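Local atomic coordinates of putative aldehyde dehydrogenase AldY (Bacillus subtilis, PDB entry 4DNG), a protein that probably oxidises aldehydes to carboxylates with NAD(+) as the electron acceptor, and may protect cells against stress from ethanol and related compounds. Residues A115-T119 with A165-L170. Numbering follows the deposited sequence.
Sequences AMTYT and APAIAL
Two helix ends lie side by side, close enough for alanine to meet alanine: the last turn of helix 98-118 and that of helix 156-169, with Ala115 CA 5.7 Å from Pro166 CA and Thr119 CA 4.9 Å from Ala169 CA. Residues 165-169 are helical, kinked where Pro166 N makes no bond to the turn before. The Ala169 methyl is the knob: Ala115 CB (4.1 Å from Ala169 CB), Tyr118 CE1 (4.2 Å) and Thr119 CG2 (4.0 Å) line the hollow that receives it. Ala115 CB also lies 4.3 Å from Ala165 CB; with no larger side chain between them the backbones can approach this closely. Beside the alanines, Tyr118 (chi1 53°, p) leaves its helix sideways and lays its ring back along the groove, so that OH reaches 3.7 Å from Pro166 CB. Pro166 CA sits at the ring edge. In the Rossmann-like NAD-binding domain of the aldehyde dehydrogenase fold, helix 156-169 forms the beta-alpha-beta crossover between parallel strands 135-150 and 173-177; helix 98-118 packs beside it, and helix 462-468 covers Tyr118, Pro166 and Leu170 through Val465, Val464 and Phe468. Leu170, the first residue to leave helical angles (phi/psi -107°/27°; chi1 m, chi2 t), brings CD1 to 4.4 Å from Tyr118 CE1 and CD2 to 3.6 Å from Tyr118 O. Thr119, chi1 -19° between wells, turns OG1 back to Ala115 O (2.9 Å hydrogen bond) and presses CG2 tightly to 3.1 Å from Ala169 O.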
loop_
_atom_site.group_PDB
_atom_site.type_symbol
_atom_site.label_atom_id
_atom_site.label_comp_id
_atom_site.label_asym_id
_atom_site.label_seq_id
_atom_site.Cartn_x
_atom_site.Cartn_y
_atom_site.Cartn_z
ATOM N N ALA A 115 -9.183 -20.080 -2.139
ATOM C CA ALA A 115 -9.095 -19.703 -0.723
ATOM C C ALA A 115 -8.736 -20.854 0.220
ATOM O O ALA A 115 -7.910 -20.696 1.127
ATOM C CB ALA A 115 -10.382 -19.038 -0.271
ATOM N N MET A 116 -9.355 -22.009 0.001
ATOM C CA MET A 116 -9.081 -23.190 0.796
ATOM C C MET A 116 -7.604 -23.603 0.815
ATOM O O MET A 116 -7.138 -24.191 1.789
ATOM C CB MET A 116 -9.930 -24.351 0.298
ATOM C CG MET A 116 -11.412 -24.183 0.556
ATOM S SD MET A 116 -12.321 -25.573 -0.124
ATOM C CE MET A 116 -13.746 -24.759 -0.839
ATOM N N THR A 117 -6.877 -23.299 -0.255
ATOM C CA THR A 117 -5.471 -23.681 -0.366
ATOM C C THR A 117 -4.568 -22.841 0.536
ATOM O O THR A 117 -3.444 -23.243 0.849
ATOM C CB THR A 117 -4.949 -23.584 -1.814
ATOM O OG1 THR A 117 -4.887 -22.210 -2.221
ATOM C CG2 THR A 117 -5.846 -24.365 -2.767
ATOM N N TYR A 118 -5.049 -21.683 0.962
ATOM C CA TYR A 118 -4.223 -20.844 1.824
ATOM C C TYR A 118 -4.823 -20.448 3.178
ATOM O O TYR A 118 -4.201 -19.705 3.942
ATOM C CB TYR A 118 -3.678 -19.633 1.064
ATOM C CG TYR A 118 -4.710 -18.804 0.358
ATOM C CD1 TYR A 118 -5.705 -18.150 1.074
ATOM C CD2 TYR A 118 -4.671 -18.644 -1.021
ATOM C CE1 TYR A 118 -6.643 -17.361 0.434
ATOM C CE2 TYR A 118 -5.614 -17.868 -1.675
ATOM C CZ TYR A 118 -6.594 -17.226 -0.937
ATOM O OH TYR A 118 -7.541 -16.448 -1.552
ATOM N N THR A 119 -6.010 -20.969 3.479
ATOM C CA THR A 119 -6.583 -20.841 4.810
ATOM C C THR A 119 -5.566 -21.314 5.853
ATOM O O THR A 119 -5.560 -20.843 6.990
ATOM C CB THR A 119 -7.849 -21.698 4.968
ATOM O OG1 THR A 119 -8.373 -22.037 3.680
ATOM C CG2 THR A 119 -8.892 -20.953 5.756
ATOM N N ALA A 165 -13.835 -13.791 0.119
ATOM C CA ALA A 165 -13.330 -15.143 0.436
ATOM C C ALA A 165 -11.907 -15.181 1.048
ATOM O O ALA A 165 -11.689 -15.853 2.047
ATOM C CB ALA A 165 -13.466 -16.077 -0.769
ATOM N N PRO A 166 -10.938 -14.455 0.460
ATOM C CA PRO A 166 -9.647 -14.345 1.163
ATOM C C PRO A 166 -9.756 -13.705 2.554
ATOM O O PRO A 166 -9.138 -14.180 3.508
ATOM C CB PRO A 166 -8.809 -13.455 0.242
ATOM C CG PRO A 166 -9.733 -12.975 -0.837
ATOM C CD PRO A 166 -10.854 -13.960 -0.923
ATOM N N ALA A 167 -10.549 -12.647 2.672
ATOM C CA ALA A 167 -10.762 -12.002 3.958
ATOM C C ALA A 167 -11.151 -13.018 5.027
ATOM O O ALA A 167 -10.489 -13.144 6.064
ATOM C CB ALA A 167 -11.838 -10.944 3.842
ATOM N N ILE A 168 -12.237 -13.735 4.762
ATOM C CA ILE A 168 -12.734 -14.723 5.699
ATOM C C ILE A 168 -11.752 -15.899 5.892
ATOM O O ILE A 168 -11.567 -16.379 7.008
ATOM C CB ILE A 168 -14.145 -15.195 5.292
ATOM C CG1 ILE A 168 -15.145 -14.071 5.589
ATOM C CG2 ILE A 168 -14.507 -16.506 5.991
ATOM C CD1 ILE A 168 -16.447 -14.195 4.830
ATOM N N ALA A 169 -11.105 -16.330 4.815
ATOM C CA ALA A 169 -10.117 -17.400 4.887
ATOM C C ALA A 169 -9.009 -17.093 5.880
ATOM O O ALA A 169 -8.502 -17.993 6.554
ATOM C CB ALA A 169 -9.515 -17.640 3.518
ATOM N N LEU A 170 -8.637 -15.818 5.970
ATOM C CA LEU A 170 -7.461 -15.424 6.731
ATOM C C LEU A 170 -7.831 -14.736 8.039
ATOM O O LEU A 170 -7.076 -13.910 8.579
ATOM C CB LEU A 170 -6.536 -14.574 5.847
ATOM C CG LEU A 170 -6.003 -15.353 4.630
ATOM C CD1 LEU A 170 -5.531 -14.434 3.522
ATOM C CD2 LEU A 170 -4.890 -16.308 5.050
#